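Local coordinates for phosphoribosylformylglycinamidine synthase 2 (Thermus thermophilus, PDB 3VIU), which belongs to the PurM-like AIR synthase family, carries two such repeats in a single chain, and binds adenosine-5'-diphosphate and magnesium, at residues 367-373 / 493-499; 40-46 / 523-527; 593-599 / 657-661. One frame throughout, in Å; residues are numbered along the deposited sequence.

Contact 1 of 3, residues 367-373 / 493-499; sequences VRVGRED and ETPEGYH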
loop_
_atom_site.group_PDB
_atom_site.type_symbol
_atom_site.label_atom_id
_atom_site.label_comp_id
_atom_site.label_asym_id
_atom_site.label_seq_id
_atom_site.Cartn_x
_atom_site.Cartn_y
_atom_site.Cartn_z
ATOM N N VAL A 367 -13.262 20.771 -9.193
ATOM C CA VAL A 367 -14.272 19.775 -9.495
ATOM C C VAL A 367 -14.432 19.770 -11.005
ATOM O O VAL A 367 -14.408 20.825 -11.640
ATOM C CB VAL A 367 -15.617 20.116 -8.830
ATOM C CG1 VAL A 367 -16.741 19.344 -9.495
ATOM C CG2 VAL A 367 -15.556 19.766 -7.347
ATOM N N ARG A 368 -14.577 18.581 -11.578
ATOM C CA ARG A 368 -14.738 18.454 -13.018
ATOM C C ARG A 368 -15.897 17.542 -13.341
ATOM O O ARG A 368 -16.541 16.990 -12.446
ATOM C CB ARG A 368 -13.471 17.877 -13.652
ATOM C CG ARG A 368 -12.316 18.848 -13.733
ATOM C CD ARG A 368 -10.997 18.117 -13.893
ATOM N NE ARG A 368 -9.865 19.036 -13.935
ATOM C CZ ARG A 368 -9.636 19.982 -13.031
ATOM N NH1 ARG A 368 -10.470 20.132 -12.014
ATOM N NH2 ARG A 368 -8.573 20.770 -13.133
ATOM N N VAL A 369 -16.162 17.395 -14.632
ATOM C CA VAL A 369 -17.219 16.516 -15.092
ATOM C C VAL A 369 -16.543 15.344 -15.780
ATOM O O VAL A 369 -15.908 15.497 -16.822
ATOM C CB VAL A 369 -18.171 17.220 -16.085
ATOM C CG1 VAL A 369 -19.021 18.246 -15.343
ATOM C CG2 VAL A 369 -17.367 17.893 -17.195
ATOM N N GLY A 370 -16.654 14.174 -15.166
ATOM C CA GLY A 370 -16.051 12.998 -15.745
ATOM C C GLY A 370 -16.949 12.394 -16.802
ATOM O O GLY A 370 -18.162 12.601 -16.807
ATOM N N ARG A 371 -16.328 11.666 -17.718
ATOM C CA ARG A 371 -17.035 10.974 -18.783
ATOM C C ARG A 371 -16.164 9.790 -19.145
ATOM O O ARG A 371 -14.973 9.944 -19.440
ATOM C CB ARG A 371 -17.231 11.860 -20.021
ATOM C CG ARG A 371 -18.179 11.232 -21.030
ATOM C CD ARG A 371 -18.429 12.106 -22.246
ATOM N NE ARG A 371 -17.476 11.841 -23.314
ATOM C CZ ARG A 371 -16.517 12.681 -23.682
ATOM N NH1 ARG A 371 -16.388 13.851 -23.060
ATOM N NH2 ARG A 371 -15.690 12.352 -24.672
ATOM N N GLU A 372 -16.754 8.604 -19.122
ATOM C CA GLU A 372 -16.000 7.405 -19.433
ATOM C C GLU A 372 -15.440 7.340 -20.855
ATOM O O GLU A 372 -16.103 7.710 -21.826
ATOM C CB GLU A 372 -16.852 6.162 -19.164
ATOM C CG GLU A 372 -16.130 4.879 -19.495
ATOM C CD GLU A 372 -16.800 3.662 -18.906
ATOM O OE1 GLU A 372 -18.014 3.470 -19.146
ATOM O OE2 GLU A 372 -16.100 2.899 -18.203
ATOM N N ASP A 373 -14.201 6.870 -20.947
ATOM C CA ASP A 373 -13.505 6.687 -22.214
ATOM C C ASP A 373 -14.338 5.656 -23.002
ATOM O O ASP A 373 -14.490 4.505 -22.578
ATOM C CB ASP A 373 -12.091 6.169 -21.915
ATOM C CG ASP A 373 -11.275 5.888 -23.161
ATOM O OD1 ASP A 373 -10.057 5.683 -23.008
ATOM O OD2 ASP A 373 -11.830 5.860 -24.278
ATOM N N GLU A 493 -7.284 16.024 -15.534
ATOM C CA GLU A 493 -7.702 17.080 -16.444
ATOM C C GLU A 493 -8.773 16.537 -17.379
ATOM O O GLU A 493 -9.933 16.940 -17.307
ATOM C CB GLU A 493 -6.515 17.575 -17.273
ATOM C CG GLU A 493 -5.271 17.930 -16.463
ATOM C CD GLU A 493 -5.413 19.217 -15.680
ATOM O OE1 GLU A 493 -6.406 19.353 -14.937
ATOM O OE2 GLU A 493 -4.525 20.088 -15.804
ATOM N N THR A 494 -8.386 15.615 -18.253
ATOM C CA THR A 494 -9.330 15.024 -19.193
ATOM C C THR A 494 -10.517 14.362 -18.480
ATOM O O THR A 494 -10.375 13.813 -17.386
ATOM C CB THR A 494 -8.644 13.961 -20.077
ATOM O OG1 THR A 494 -8.357 12.796 -19.292
ATOM C CG2 THR A 494 -7.349 14.510 -20.659
ATOM N N PRO A 495 -11.709 14.413 -19.099
ATOM C CA PRO A 495 -12.922 13.817 -18.528
ATOM C C PRO A 495 -12.769 12.318 -18.238
ATOM O O PRO A 495 -13.284 11.829 -17.238
ATOM C CB PRO A 495 -13.979 14.084 -19.598
ATOM C CG PRO A 495 -13.507 15.354 -20.228
ATOM C CD PRO A 495 -12.017 15.126 -20.351
ATOM N N GLU A 496 -12.066 11.601 -19.114
ATOM C CA GLU A 496 -11.859 10.161 -18.943
ATOM C C GLU A 496 -11.031 9.880 -17.688
ATOM O O GLU A 496 -11.324 8.954 -16.935
ATOM C CB GLU A 496 -11.126 9.553 -20.150
ATOM C CG GLU A 496 -11.581 10.023 -21.521
ATOM C CD GLU A 496 -10.993 11.368 -21.902
ATOM O OE1 GLU A 496 -11.444 12.392 -21.358
ATOM O OE2 GLU A 496 -10.068 11.404 -22.738
ATOM N N GLY A 497 -9.985 10.677 -17.488
ATOM C CA GLY A 497 -9.126 10.512 -16.331
ATOM C C GLY A 497 -9.842 10.825 -15.029
ATOM O O GLY A 497 -9.764 10.063 -14.065
ATOM N N TYR A 498 -10.543 11.953 -14.995
ATOM C CA TYR A 498 -11.281 12.347 -13.800
ATOM C C TYR A 498 -12.335 11.284 -13.503
ATOM O O TYR A 498 -12.616 10.967 -12.344
ATOM C CB TYR A 498 -11.967 13.698 -14.011
ATOM C CG TYR A 498 -12.520 14.302 -12.743
ATOM C CD1 TYR A 498 -11.679 14.924 -11.815
ATOM C CD2 TYR A 498 -13.884 14.255 -12.468
ATOM C CE1 TYR A 498 -12.191 15.489 -10.647
ATOM C CE2 TYR A 498 -14.404 14.813 -11.305
ATOM C CZ TYR A 498 -13.559 15.430 -10.402
ATOM O OH TYR A 498 -14.092 15.992 -9.262
ATOM N N HIS A 499 -12.916 10.727 -14.556
ATOM C CA HIS A 499 -13.923 9.700 -14.379
ATOM C C HIS A 499 -13.324 8.492 -13.654
ATOM O O HIS A 499 -13.914 7.962 -12.716
ATOM C CB HIS A 499 -14.489 9.286 -15.734
ATOM C CG HIS A 499 -15.563 8.250 -15.647
ATOM N ND1 HIS A 499 -15.320 6.908 -15.839
ATOM C CD2 HIS A 499 -16.885 8.360 -15.378
ATOM C CE1 HIS A 499 -16.446 6.234 -15.696
ATOM N NE2 HIS A 499 -17.412 7.091 -15.415
HETATM O O HOH W 1 -12.791 6.525 -18.535
#
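Two direct hydrogen bonds tie the extended loop 367-373 to segment 493-499, at the start of helix 495-515 and just ahead of it. In the backbone, R371 N donates to P495 O at 3.1 Å; P495 O also accepts the helical bond from H499 N, 2.9 Å away, so one carbonyl serves both. At the other end R368 NH2 reaches E493 OE1 at 3.2 Å as a salt bridge. Water 1 accepts from D373 N (2.8 Å) and donates to E496 O (3.3 Å). The loop's acids look elsewhere: E372 pairs with R380, while D373 caps E375 N and bridges to R534. R371 O has E496 CA at 3.2 Å as a CA-H...O contact. Between these polar points R368 CB sits over the Y498 ring face, 3.7 Å from its centroid, and E372 CB over that of H499, CH-pi contacts both. On the helix itself, T494 OG1 accepts from G497 N at 3.2 Å, the classic N-cap, here opening a helix of the second PurM-like N-terminal domain.

Contact 2 of 3, residues 40-46 / 523-527; sequences EHCAYKN and NVSLY. With ADP (adenosine-5'-diphosphate), chain B; PO4 (phosphate ion), chain C.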
loop_
_atom_site.group_PDB
_atom_site.type_symbol
_atom_site.label_atom_id
_atom_site.label_comp_id
_atom_site.label_asym_id
_atom_site.label_seq_id
_atom_site.Cartn_x
_atom_site.Cartn_y
_atom_site.Cartn_z
ATOM N N GLU A 40 -0.091 19.391 -7.211
ATOM C CA GLU A 40 -0.997 18.296 -6.874
ATOM C C GLU A 40 -0.397 17.342 -5.849
ATOM O O GLU A 40 -1.106 16.827 -4.990
ATOM C CB GLU A 40 -1.393 17.501 -8.123
ATOM C CG GLU A 40 -2.533 16.513 -7.874
ATOM C CD GLU A 40 -3.895 17.188 -7.785
ATOM O OE1 GLU A 40 -4.820 16.597 -7.181
ATOM O OE2 GLU A 40 -4.045 18.302 -8.331
ATOM N N HIS A 41 0.911 17.114 -5.943
ATOM C CA HIS A 41 1.598 16.206 -5.029
ATOM C C HIS A 41 1.326 16.557 -3.573
ATOM O O HIS A 41 0.956 15.695 -2.779
ATOM C CB HIS A 41 3.111 16.223 -5.278
ATOM C CG HIS A 41 3.867 15.227 -4.452
ATOM N ND1 HIS A 41 3.951 13.893 -4.788
ATOM C CD2 HIS A 41 4.520 15.358 -3.273
ATOM C CE1 HIS A 41 4.621 13.244 -3.851
ATOM N NE2 HIS A 41 4.977 14.110 -2.919
ATOM N N CYS A 42 1.495 17.829 -3.231
ATOM C CA CYS A 42 1.285 18.293 -1.862
ATOM C C CYS A 42 -0.130 18.756 -1.530
ATOM O O CYS A 42 -0.611 18.542 -0.420
ATOM C CB CYS A 42 2.248 19.440 -1.541
ATOM S SG CYS A 42 4.000 18.995 -1.526
ATOM N N ALA A 43 -0.801 19.378 -2.488
ATOM C CA ALA A 43 -2.131 19.916 -2.237
ATOM C C ALA A 43 -3.332 19.020 -2.521
ATOM O O ALA A 43 -4.406 19.258 -1.959
ATOM C CB ALA A 43 -2.291 21.243 -2.987
ATOM N N TYR A 44 -3.175 18.011 -3.380
ATOM C CA TYR A 44 -4.292 17.119 -3.694
ATOM C C TYR A 44 -5.485 17.933 -4.203
ATOM O O TYR A 44 -6.629 17.658 -3.858
ATOM C CB TYR A 44 -4.718 16.354 -2.438
ATOM C CG TYR A 44 -3.768 15.263 -2.022
ATOM C CD1 TYR A 44 -2.436 15.543 -1.686
ATOM C CD2 TYR A 44 -4.185 13.934 -2.007
ATOM C CE1 TYR A 44 -1.547 14.518 -1.357
ATOM C CE2 TYR A 44 -3.307 12.910 -1.684
ATOM C CZ TYR A 44 -1.995 13.202 -1.364
ATOM O OH TYR A 44 -1.145 12.165 -1.075
ATOM N N LYS A 45 -5.206 18.931 -5.029
ATOM C CA LYS A 45 -6.233 19.815 -5.555
ATOM C C LYS A 45 -7.421 19.174 -6.278
ATOM O O LYS A 45 -8.556 19.604 -6.096
ATOM C CB LYS A 45 -5.574 20.867 -6.445
ATOM C CG LYS A 45 -4.662 21.810 -5.667
ATOM C CD LYS A 45 -4.041 22.889 -6.550
ATOM C CE LYS A 45 -3.218 22.278 -7.681
ATOM N NZ LYS A 45 -2.398 23.296 -8.389
ATOM N N ASN A 46 -7.182 18.145 -7.079
ATOM C CA ASN A 46 -8.277 17.518 -7.802
ATOM C C ASN A 46 -8.901 16.307 -7.128
ATOM O O ASN A 46 -9.952 15.834 -7.562
ATOM C CB ASN A 46 -7.819 17.129 -9.202
ATOM C CG ASN A 46 -7.475 18.332 -10.048
ATOM O OD1 ASN A 46 -6.431 18.967 -9.869
ATOM N ND2 ASN A 46 -8.360 18.665 -10.970
ATOM N N ASN A 523 -2.680 7.586 -0.027
ATOM C CA ASN A 523 -1.911 8.446 -0.903
ATOM C C ASN A 523 -2.628 8.600 -2.228
ATOM O O ASN A 523 -3.513 7.820 -2.569
ATOM C CB ASN A 523 -0.535 7.839 -1.157
ATOM C CG ASN A 523 0.333 8.727 -2.024
ATOM O OD1 ASN A 523 0.651 9.848 -1.639
ATOM N ND2 ASN A 523 0.712 8.237 -3.203
ATOM N N VAL A 524 -2.238 9.620 -2.981
ATOM C CA VAL A 524 -2.831 9.862 -4.285
ATOM C C VAL A 524 -1.761 10.344 -5.233
ATOM O O VAL A 524 -1.138 11.371 -4.997
ATOM C CB VAL A 524 -3.951 10.932 -4.231
ATOM C CG1 VAL A 524 -4.448 11.249 -5.642
ATOM C CG2 VAL A 524 -5.092 10.436 -3.370
ATOM N N SER A 525 -1.548 9.589 -6.303
ATOM C CA SER A 525 -0.568 9.954 -7.318
ATOM C C SER A 525 -1.312 10.126 -8.635
ATOM O O SER A 525 -1.901 9.176 -9.148
ATOM C CB SER A 525 0.491 8.862 -7.461
ATOM O OG SER A 525 1.369 9.170 -8.522
ATOM N N LEU A 526 -1.298 11.341 -9.172
ATOM C CA LEU A 526 -1.988 11.622 -10.426
ATOM C C LEU A 526 -1.010 11.918 -11.553
ATOM O O LEU A 526 0.205 11.939 -11.346
ATOM C CB LEU A 526 -2.934 12.808 -10.249
ATOM C CG LEU A 526 -4.003 12.621 -9.174
ATOM C CD1 LEU A 526 -4.834 13.879 -9.083
ATOM C CD2 LEU A 526 -4.877 11.405 -9.497
ATOM N N TYR A 527 -1.551 12.140 -12.747
ATOM C CA TYR A 527 -0.734 12.454 -13.916
ATOM C C TYR A 527 0.175 11.306 -14.338
ATOM O O TYR A 527 1.242 11.530 -14.910
ATOM C CB TYR A 527 0.107 13.712 -13.652
ATOM C CG TYR A 527 -0.729 14.945 -13.437
ATOM C CD1 TYR A 527 -1.304 15.621 -14.519
ATOM C CD2 TYR A 527 -0.988 15.415 -12.152
ATOM C CE1 TYR A 527 -2.121 16.736 -14.325
ATOM C CE2 TYR A 527 -1.801 16.524 -11.943
ATOM C CZ TYR A 527 -2.366 17.181 -13.032
ATOM O OH TYR A 527 -3.176 18.273 -12.820
HETATM P PB ADP B . 3.494 12.663 3.227
HETATM O O1B ADP B . 3.816 13.699 2.206
HETATM O O2B ADP B . 3.797 11.204 2.616
HETATM O O3B ADP B . 4.445 12.941 4.591
HETATM P PA ADP B . 0.974 13.401 2.485
HETATM O O1A ADP B . 0.943 14.881 2.640
HETATM O O2A ADP B . 1.554 13.041 1.015
HETATM O O3A ADP B . 1.916 12.747 3.661
HETATM O "O5'" ADP B . -0.518 12.743 2.596
HETATM C "C5'" ADP B . -1.469 13.763 2.960
HETATM C "C4'" ADP B . -2.461 13.302 4.068
HETATM O "O4'" ADP B . -3.750 12.918 3.490
HETATM C "C3'" ADP B . -1.987 12.071 4.882
HETATM O "O3'" ADP B . -2.467 12.173 6.230
HETATM C "C2'" ADP B . -2.598 10.893 4.124
HETATM O "O2'" ADP B . -2.756 9.737 4.951
HETATM C "C1'" ADP B . -3.925 11.462 3.614
HETATM N N9 ADP B . -4.308 10.871 2.324
HETATM C C8 ADP B . -3.775 11.171 1.102
HETATM N N7 ADP B . -4.346 10.466 0.169
HETATM C C5 ADP B . -5.281 9.666 0.724
HETATM C C6 ADP B . -6.199 8.703 0.230
HETATM N N6 ADP B . -6.259 8.417 -1.122
HETATM N N1 ADP B . -7.013 8.074 1.106
HETATM C C2 ADP B . -6.972 8.337 2.422
HETATM N N3 ADP B . -6.122 9.235 2.925
HETATM C C4 ADP B . -5.272 9.913 2.124
HETATM P P PO4 C . 4.580 10.245 -7.537
HETATM O O1 PO4 C . 4.503 8.849 -7.052
HETATM O O2 PO4 C . 5.326 10.283 -8.815
HETATM O O3 PO4 C . 3.211 10.769 -7.750
HETATM O O4 PO4 C . 5.279 11.082 -6.528
HETATM O O HOH W 2 -2.938 19.543 -10.585
HETATM O O HOH W 3 1.669 12.603 -2.852
#
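Apolar packing between these segments, beside the nucleotide, rests on Y44 and V524: the Y44 ring lies against the valine, with Y44 CE2 3.3 Å from V524 CB. Further along, a methyl lies on a carboxylate oxygen, L526 CD1 being 3.3 Å from E40 OE1, and E40 CB meets the edge of the Y527 ring at 4.0 Å from Y527 CE2. Direct polar contact is slight: V524 N gives a weak hydrogen bond to Y44 OH at 3.4 Å, and N523 OD1 lies 3.0 Å from Y44 OH. Y44, the first residue past helix 40-43, has positive phi and turns the chain, and N46 N donates to E40 OE1 at 2.8 Å. Strand 519-525, an outermost strand of the six-stranded sheet in the second PurM-like N-terminal domain, here meets the N-terminal linker region of the same chain, and Y44, N523 and V524 all belong to the ADP pocket. Two waters bridge the segments: water 2 donates to E40 OE2 (2.8 Å) and lies 2.6 Å from Y527 OH, while water 3 lies 3.2 Å from both H41 O and N523 OD1. Towards the ligands, ADP N6 makes a weak bond to N523 O at 3.2 Å, and Y44 CE2 approaches ADP N7 at 3.2 Å. S525 OG donates to PO4 O3 at 2.6 Å; this phosphate ion, probably from the crystallisation liquor, is also held by S86, N88 and H89.

Contact 3 of 3, residues 593-599 / 657-661; sequences RLDLGRE and APSRV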
loop_
_atom_site.group_PDB
_atom_site.type_symbol
_atom_site.label_atom_id
_atom_site.label_comp_id
_atom_site.label_asym_id
_atom_site.label_seq_id
_atom_site.Cartn_x
_atom_site.Cartn_y
_atom_site.Cartn_z
ATOM N N ARG A 593 -18.665 -10.117 -11.283
ATOM C CA ARG A 593 -19.588 -9.380 -10.431
ATOM C C ARG A 593 -19.129 -9.585 -8.989
ATOM O O ARG A 593 -18.528 -10.604 -8.654
ATOM C CB ARG A 593 -21.019 -9.905 -10.566
ATOM C CG ARG A 593 -21.716 -9.636 -11.883
ATOM C CD ARG A 593 -23.211 -9.893 -11.715
ATOM N NE ARG A 593 -23.761 -10.848 -12.680
ATOM C CZ ARG A 593 -23.382 -12.122 -12.796
ATOM N NH1 ARG A 593 -22.434 -12.625 -12.008
ATOM N NH2 ARG A 593 -23.966 -12.902 -13.699
ATOM N N LEU A 594 -19.422 -8.614 -8.137
ATOM C CA LEU A 594 -19.039 -8.689 -6.740
ATOM C C LEU A 594 -20.232 -8.354 -5.849
ATOM O O LEU A 594 -20.737 -7.228 -5.856
ATOM C CB LEU A 594 -17.882 -7.726 -6.475
ATOM C CG LEU A 594 -17.402 -7.481 -5.043
ATOM C CD1 LEU A 594 -17.118 -8.797 -4.321
ATOM C CD2 LEU A 594 -16.143 -6.624 -5.101
ATOM N N ASP A 595 -20.681 -9.359 -5.105
ATOM C CA ASP A 595 -21.800 -9.238 -4.177
ATOM C C ASP A 595 -21.139 -8.961 -2.835
ATOM O O ASP A 595 -20.605 -9.865 -2.192
ATOM C CB ASP A 595 -22.578 -10.564 -4.117
ATOM C CG ASP A 595 -23.744 -10.534 -3.132
ATOM O OD1 ASP A 595 -23.641 -9.858 -2.087
ATOM O OD2 ASP A 595 -24.763 -11.215 -3.399
ATOM N N LEU A 596 -21.167 -7.706 -2.421
ATOM C CA LEU A 596 -20.559 -7.319 -1.169
ATOM C C LEU A 596 -21.201 -7.995 0.030
ATOM O O LEU A 596 -20.533 -8.244 1.030
ATOM C CB LEU A 596 -20.592 -5.799 -1.038
ATOM C CG LEU A 596 -19.559 -5.183 -1.993
ATOM C CD1 LEU A 596 -19.841 -3.715 -2.218
ATOM C CD2 LEU A 596 -18.153 -5.406 -1.413
ATOM N N GLY A 597 -22.486 -8.319 -0.072
ATOM C CA GLY A 597 -23.157 -8.983 1.030
ATOM C C GLY A 597 -22.601 -10.380 1.207
ATOM O O GLY A 597 -22.338 -10.825 2.331
ATOM N N ARG A 598 -22.419 -11.083 0.093
ATOM C CA ARG A 598 -21.878 -12.429 0.143
ATOM C C ARG A 598 -20.434 -12.357 0.654
ATOM O O ARG A 598 -20.039 -13.129 1.534
ATOM C CB ARG A 598 -21.915 -13.068 -1.251
ATOM C CG ARG A 598 -21.178 -14.397 -1.354
ATOM C CD ARG A 598 -21.826 -15.471 -0.495
ATOM N NE ARG A 598 -23.124 -15.884 -1.023
ATOM C CZ ARG A 598 -23.298 -16.511 -2.182
ATOM N NH1 ARG A 598 -22.258 -16.811 -2.950
ATOM N NH2 ARG A 598 -24.521 -16.822 -2.585
ATOM N N GLU A 599 -19.664 -11.416 0.103
ATOM C CA GLU A 599 -18.267 -11.236 0.480
ATOM C C GLU A 599 -18.100 -11.111 1.988
ATOM O O GLU A 599 -17.265 -11.792 2.583
ATOM C CB GLU A 599 -17.680 -9.993 -0.199
ATOM C CG GLU A 599 -16.186 -9.793 0.082
ATOM C CD GLU A 599 -15.310 -10.899 -0.497
ATOM O OE1 GLU A 599 -14.469 -11.449 0.242
ATOM O OE2 GLU A 599 -15.452 -11.216 -1.694
ATOM N N ALA A 657 -14.057 -15.389 -9.795
ATOM C CA ALA A 657 -15.215 -14.900 -9.040
ATOM C C ALA A 657 -14.778 -14.655 -7.604
ATOM O O ALA A 657 -14.090 -15.478 -7.007
ATOM C CB ALA A 657 -16.354 -15.915 -9.063
ATOM N N PRO A 658 -15.183 -13.516 -7.024
ATOM C CA PRO A 658 -14.812 -13.180 -5.649
ATOM C C PRO A 658 -15.627 -13.954 -4.624
ATOM O O PRO A 658 -16.484 -14.749 -4.966
ATOM C CB PRO A 658 -15.109 -11.694 -5.583
ATOM C CG PRO A 658 -16.387 -11.623 -6.363
ATOM C CD PRO A 658 -16.063 -12.476 -7.588
ATOM N N SER A 659 -15.328 -13.717 -3.359
ATOM C CA SER A 659 -16.054 -14.347 -2.271
ATOM C C SER A 659 -15.987 -15.873 -2.235
ATOM O O SER A 659 -16.882 -16.516 -1.688
ATOM C CB SER A 659 -17.520 -13.888 -2.321
ATOM O OG SER A 659 -17.616 -12.472 -2.438
ATOM N N ARG A 660 -14.934 -16.449 -2.804
ATOM C CA ARG A 660 -14.766 -17.902 -2.804
ATOM C C ARG A 660 -13.533 -18.314 -1.991
ATOM O O ARG A 660 -12.433 -17.805 -2.213
ATOM C CB ARG A 660 -14.655 -18.415 -4.240
ATOM C CG ARG A 660 -15.848 -18.023 -5.110
ATOM C CD ARG A 660 -15.883 -18.811 -6.412
ATOM N NE ARG A 660 -14.759 -18.488 -7.286
ATOM C CZ ARG A 660 -14.418 -19.198 -8.355
ATOM N NH1 ARG A 660 -15.113 -20.277 -8.683
ATOM N NH2 ARG A 660 -13.388 -18.824 -9.098
ATOM N N VAL A 661 -13.728 -19.238 -1.048
ATOM C CA VAL A 661 -12.650 -19.704 -0.175
ATOM C C VAL A 661 -12.564 -21.221 -0.001
ATOM O O VAL A 661 -13.572 -21.902 0.211
ATOM C CB VAL A 661 -12.785 -19.090 1.249
ATOM C CG1 VAL A 661 -11.695 -19.634 2.164
ATOM C CG2 VAL A 661 -12.704 -17.576 1.177
HETATM O O HOH W 4 -19.313 -11.764 -4.536
HETATM O O HOH W 5 -19.348 -17.195 -2.541
#
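Start at A657, whose part is internal to its own loop: A657 O accepts from R660 NE at 3.1 Å, a bond spanning P658 and S659. P658 makes the apolar contact. Its CG rests 3.6 Å from L594 CD1, and its CD lies 3.3 Å from R593 O. S659 follows with positive phi and carries the polar link: S659 OG donates to E599 OE2 at 2.6 Å, and that carboxylate oxygen also forms a salt bridge with R471. The same hydroxyl accepts from water 4 at 2.8 Å, and the water in turn accepts from D595 N at 2.8 Å. On the backbone side, water 5 donates to S659 O (2.7 Å) and accepts from R598 NH1 (3.0 Å), while R598 CG packs on S659 CB at 3.8 Å. D595 OD1 caps the helix start by accepting from R598 N at 2.8 Å. Beyond S659, R660 turns away and V661 lies in strand 661-665, part of the seven-stranded sheet of the second AIR synthase C-terminal domain. V661 packs on V602 and I606 further along helix 596-611, whereas L594 and P658 lie against helix 458-475 of the preceding N-terminal domain.

Contacts 1 and 2 are neighbours, with centres 15 Å apart, and they touch: Y498 CE1 is 3.8 Å from N46 O, and E493 OE2 is 3.7 Å from Y527 OH. Helix 495-515 of contact 1 is followed in the chain by strand 519-525 of contact 2, and along the chain contact 1 is nested inside the loop that contact 2 closes. Contact 2 lines the ADP pocket itself, while the Y498 side chain of contact 1 stands about 13 Å from that nucleotide. Contact 3 lies apart, its centre 29 Å from that of contact 1 and 32 Å from that of contact 2; its E599 side chain is about 10 Å from the bound magnesium ion.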